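Putative polysaccharide binding proteins (DUF1812) (PDB 3GF8) is probably an outer-membrane lipoprotein of the FimB/Mfa2 family that takes part in the assembly of fimbriae. Local coordinates at residues Q258-R263 with I282-W287; G179-D184 with N213-M218. All blocks are in the same frame, centred on the assembly; numbering follows the deposited sequence.

Both contacts lie inside the fimbrillin-associated family region, and both segments of contact 2 precede those of contact 1 in the sequence. Their centres are 18 Å apart, yet two of their segments meet directly, where the loop after strand 209-214 runs beside helix 257-263. There Asp262 OD1 and Arg216 NH2 form a salt bridge at 2.9 Å, and Gln258 NE2 probably donates to Leu217 O at 3.2 Å. The same short helix serves both contacts, with Tyr260 directed to the hairpin of contact 1 and Gln258 and Asp262 to the loop of contact 2. In contact 1 a bound 1,2-ethanediol, probably from the crystallisation liquor, lies about 5 Å from the Asn285 side chain.

Contact 1 of 2, residues Q258-R263 with I282-W287; sequences QEYLDR and IVVNGW
Tyr260 and Val284 meet because each sends the branch that touches out opposite its own backbone N: the phenol of Tyr260 at chi1 175°, CG1 of Val284 at -177°. The tyrosine thereby extends from helix 257-263 and bridges a wide gap, for the nearest alpha carbons, CA of Tyr260 and CA of Val284, remain 12.5 Å apart. Only the end of the phenol arrives: OH comes to 3.9 Å from CG1 of Val284, and the same oxygen lies 4.3 Å from ND2 of Asn285, too far for a direct bond. Glu251 links them instead, since its OE2 is hydrogen-bonded to both Tyr260 OH and Asn285 ND2. Both ends of the amide have partners: OD1 accepts from His268 N, and ND2 is bonded to Asn266 O as well as to Glu251. Asn285 and Gly286, both with positive phi as a type I' turn demands, form the two-residue loop of a beta hairpin, closed by Val284 N to Trp287 O and Trp287 N to Val284 O, both 2.9 Å. The hairpin joins strands 279-284 and 287-290, the former paired antiparallel with strand 266-273, while Leu245 of helix 241-246 packs on both Val284 and Leu261.

Contact 2 of 2, residues G179-D184 with N213-M218; sequences GHLGHD and NTMRLM
The guanidinium of Arg216, whose CD rests against Leu181, carries the selenium of Met218 3.3 Å above one face, over its centre. Met218 is a selenomethionine, as is Met215. The guanidinium nitrogens are engaged elsewhere: NH2 in the salt bridge to Asp262 of helix 257-263, and NE in a long, weak ion pair with Asp148. What reaches Leu181 is the aliphatic part of the arginine, whose CD lies 4.2 Å from CD2 of the leucine. Strand 180-182 forms one outer strand of a small three-stranded antiparallel sheet; strand 209-214, which pairs antiparallel with strand 139-158, leads into the loop that meets it, in a beta-rich fold of a family assigned to the transthyretin clan. The contact joins them through side chains, without a hydrogen bond across it. Met215 also meets the leucine, bent at chi2 (-83°) and chi3 (-73°), which brings its terminal methyl toward the strand. CE ends against the branch of Leu181, 3.6 Å from its CD1 and 3.9 Å from its CG. That methyl also comes to 4.2 Å from CA of Gly179, while Leu108 of the adjacent strand 105-108 touches Met215 as well.

Contact 1 of 2, residues Q258-R263 with I282-W287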
# COMPACT_ATOMS: atom_id res chain seq x y z
N GLN A 258 12.12 -4.75 -1.96
CA GLN A 258 11.32 -3.56 -1.61
C GLN A 258 10.73 -2.90 -2.84
O GLN A 258 9.62 -2.38 -2.81
CB GLN A 258 12.12 -2.52 -0.84
CG GLN A 258 11.21 -1.37 -0.30
CD GLN A 258 10.12 -1.89 0.64
OE1 GLN A 258 10.43 -2.51 1.64
NE2 GLN A 258 8.84 -1.68 0.27
N GLU A 259 11.48 -2.93 -3.93
CA GLU A 259 11.03 -2.34 -5.15
C GLU A 259 9.87 -3.10 -5.73
O GLU A 259 8.93 -2.47 -6.22
CB GLU A 259 12.15 -2.23 -6.16
CG GLU A 259 11.68 -1.54 -7.43
CD GLU A 259 12.82 -1.11 -8.34
OE1 GLU A 259 14.02 -1.42 -8.03
OE2 GLU A 259 12.51 -0.45 -9.37
N TYR A 260 9.93 -4.43 -5.67
CA TYR A 260 8.80 -5.25 -6.10
C TYR A 260 7.58 -4.99 -5.20
O TYR A 260 6.46 -4.77 -5.68
CB TYR A 260 9.15 -6.71 -6.06
CG TYR A 260 7.99 -7.62 -6.39
CD1 TYR A 260 7.29 -7.48 -7.58
CD2 TYR A 260 7.60 -8.63 -5.52
CE1 TYR A 260 6.23 -8.32 -7.88
CE2 TYR A 260 6.58 -9.50 -5.82
CZ TYR A 260 5.89 -9.33 -7.00
OH TYR A 260 4.86 -10.16 -7.29
N LEU A 261 7.80 -5.01 -3.90
CA LEU A 261 6.71 -4.75 -2.95
C LEU A 261 6.04 -3.38 -3.16
O LEU A 261 4.81 -3.24 -3.00
CB LEU A 261 7.22 -4.89 -1.52
CG LEU A 261 7.68 -6.29 -1.12
CD1 LEU A 261 8.15 -6.26 0.37
CD2 LEU A 261 6.58 -7.32 -1.37
N ASP A 262 6.82 -2.37 -3.53
CA ASP A 262 6.26 -1.03 -3.75
C ASP A 262 5.58 -0.94 -5.08
O ASP A 262 4.48 -0.35 -5.19
CB ASP A 262 7.34 0.05 -3.73
CG ASP A 262 7.89 0.30 -2.36
OD1 ASP A 262 7.18 0.09 -1.35
OD2 ASP A 262 9.05 0.71 -2.29
N ARG A 263 6.21 -1.52 -6.09
CA ARG A 263 5.69 -1.39 -7.45
C ARG A 263 4.43 -2.20 -7.69
O ARG A 263 3.56 -1.78 -8.43
CB ARG A 263 6.73 -1.82 -8.47
CG ARG A 263 7.66 -0.74 -8.93
CD ARG A 263 8.49 -1.27 -10.08
NE ARG A 263 9.64 -0.43 -10.36
CZ ARG A 263 9.62 0.65 -11.13
NH1 ARG A 263 8.51 1.06 -11.76
NH2 ARG A 263 10.75 1.33 -11.29
N ILE A 282 3.31 -22.22 -4.47
CA ILE A 282 2.42 -21.10 -4.64
C ILE A 282 2.44 -20.59 -6.08
O ILE A 282 3.39 -20.79 -6.84
CB ILE A 282 2.75 -19.93 -3.66
CG1 ILE A 282 4.07 -19.25 -4.03
CG2 ILE A 282 2.80 -20.47 -2.25
CD1 ILE A 282 4.62 -18.35 -2.97
N VAL A 283 1.38 -19.89 -6.46
CA VAL A 283 1.36 -19.24 -7.72
C VAL A 283 1.06 -17.80 -7.38
O VAL A 283 0.03 -17.52 -6.76
CB VAL A 283 0.34 -19.84 -8.62
CG1 VAL A 283 0.26 -19.05 -10.01
CG2 VAL A 283 0.69 -21.25 -8.86
N VAL A 284 1.99 -16.92 -7.73
CA VAL A 284 1.83 -15.48 -7.52
C VAL A 284 1.68 -14.82 -8.86
O VAL A 284 2.59 -14.85 -9.67
CB VAL A 284 3.02 -14.89 -6.77
CG1 VAL A 284 2.80 -13.37 -6.48
CG2 VAL A 284 3.26 -15.69 -5.50
N ASN A 285 0.51 -14.27 -9.11
CA ASN A 285 0.22 -13.63 -10.40
C ASN A 285 0.73 -14.48 -11.59
O ASN A 285 1.41 -13.99 -12.48
CB ASN A 285 0.80 -12.21 -10.42
CG ASN A 285 0.15 -11.28 -9.39
OD1 ASN A 285 -0.96 -11.53 -8.97
ND2 ASN A 285 0.87 -10.20 -8.98
N GLY A 286 0.39 -15.76 -11.59
CA GLY A 286 0.72 -16.61 -12.71
C GLY A 286 2.05 -17.34 -12.60
O GLY A 286 2.25 -18.33 -13.30
N TRP A 287 2.95 -16.87 -11.71
CA TRP A 287 4.26 -17.48 -11.56
C TRP A 287 4.25 -18.56 -10.52
O TRP A 287 3.94 -18.27 -9.38
CB TRP A 287 5.32 -16.46 -11.17
CG TRP A 287 5.50 -15.42 -12.22
CD1 TRP A 287 4.73 -14.30 -12.41
CD2 TRP A 287 6.48 -15.42 -13.27
NE1 TRP A 287 5.21 -13.58 -13.50
CE2 TRP A 287 6.28 -14.24 -14.03
CE3 TRP A 287 7.51 -16.30 -13.63
CZ2 TRP A 287 7.06 -13.94 -15.16
CZ3 TRP A 287 8.30 -15.98 -14.73
CH2 TRP A 287 8.07 -14.80 -15.48

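Contact 2 of 2, residues G179-D184 with N213-M218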
# COMPACT_ATOMS: atom_id res chain seq x y z
N GLY A 179 0.21 0.31 10.19
CA GLY A 179 -0.88 1.27 10.03
C GLY A 179 -0.56 2.71 10.39
O GLY A 179 -1.48 3.54 10.45
N HIS A 180 0.72 3.04 10.61
CA HIS A 180 1.09 4.41 11.03
C HIS A 180 2.31 4.90 10.22
O HIS A 180 3.42 4.43 10.43
CB HIS A 180 1.37 4.44 12.54
CG HIS A 180 1.26 5.80 13.17
ND1 HIS A 180 1.75 6.05 14.43
CD2 HIS A 180 0.74 6.96 12.72
CE1 HIS A 180 1.50 7.31 14.75
NE2 HIS A 180 0.91 7.89 13.72
N LEU A 181 2.08 5.80 9.27
CA LEU A 181 3.13 6.21 8.34
C LEU A 181 3.62 7.63 8.65
O LEU A 181 2.84 8.54 8.80
CB LEU A 181 2.63 6.11 6.90
CG LEU A 181 2.11 4.72 6.50
CD1 LEU A 181 1.59 4.71 5.10
CD2 LEU A 181 3.22 3.65 6.76
N GLY A 182 4.93 7.79 8.71
CA GLY A 182 5.54 9.09 8.87
C GLY A 182 5.61 9.88 7.58
O GLY A 182 5.28 9.37 6.50
N HIS A 183 6.06 11.12 7.69
CA HIS A 183 6.19 12.04 6.53
C HIS A 183 7.15 11.53 5.45
O HIS A 183 7.11 12.00 4.30
CB HIS A 183 6.72 13.40 7.00
CG HIS A 183 8.15 13.34 7.40
ND1 HIS A 183 8.55 12.92 8.66
CD2 HIS A 183 9.27 13.58 6.70
CE1 HIS A 183 9.87 12.95 8.71
NE2 HIS A 183 10.33 13.34 7.53
N ASP A 184 8.03 10.61 5.85
CA ASP A 184 8.96 9.95 4.93
C ASP A 184 8.46 8.58 4.42
O ASP A 184 9.21 7.84 3.78
CB ASP A 184 10.35 9.79 5.60
CG ASP A 184 10.33 8.87 6.84
OD1 ASP A 184 9.27 8.37 7.28
OD2 ASP A 184 11.41 8.62 7.37
N ASN A 213 -6.95 -6.62 2.08
CA ASN A 213 -5.94 -5.59 1.83
C ASN A 213 -5.13 -5.18 3.06
O ASN A 213 -5.56 -5.34 4.18
CB ASN A 213 -6.48 -4.35 1.07
CG ASN A 213 -7.62 -3.60 1.76
OD1 ASN A 213 -8.13 -2.60 1.21
ND2 ASN A 213 -8.07 -4.07 2.91
N THR A 214 -3.94 -4.65 2.85
CA THR A 214 -3.17 -4.17 3.98
C THR A 214 -2.44 -2.90 3.60
O THR A 214 -2.53 -2.43 2.47
CB THR A 214 -2.18 -5.26 4.49
OG1 THR A 214 -1.60 -4.82 5.72
CG2 THR A 214 -1.08 -5.55 3.43
N MSE A 215 -1.71 -2.35 4.56
CA MSE A 215 -0.89 -1.17 4.30
C MSE A 215 0.46 -1.70 3.74
O MSE A 215 0.47 -2.77 3.15
CB MSE A 215 -0.80 -0.36 5.60
CG MSE A 215 -2.18 0.19 6.01
SE MSE A 215 -2.57 1.81 5.09
CE MSE A 215 -1.31 2.87 6.12
N ARG A 216 1.57 -0.98 3.91
CA ARG A 216 2.79 -1.23 3.16
C ARG A 216 3.36 -2.59 3.45
O ARG A 216 3.36 -3.02 4.63
CB ARG A 216 3.86 -0.20 3.49
CG ARG A 216 3.47 1.23 3.08
CD ARG A 216 4.67 2.14 3.12
NE ARG A 216 5.58 1.82 2.03
CZ ARG A 216 6.89 2.06 2.03
NH1 ARG A 216 7.50 2.60 3.07
NH2 ARG A 216 7.61 1.75 0.97
N LEU A 217 3.78 -3.28 2.38
CA LEU A 217 4.58 -4.50 2.52
C LEU A 217 6.06 -4.12 2.49
O LEU A 217 6.54 -3.56 1.52
CB LEU A 217 4.24 -5.53 1.42
CG LEU A 217 2.78 -6.01 1.49
CD1 LEU A 217 2.32 -6.62 0.18
CD2 LEU A 217 2.58 -6.97 2.66
N MSE A 218 6.76 -4.40 3.59
CA MSE A 218 8.16 -4.00 3.80
C MSE A 218 9.12 -5.19 3.80
O MSE A 218 8.88 -6.23 4.46
CB MSE A 218 8.30 -3.26 5.15
CG MSE A 218 7.42 -1.99 5.26
SE MSE A 218 7.62 -0.72 3.81
CE MSE A 218 9.49 -0.20 4.22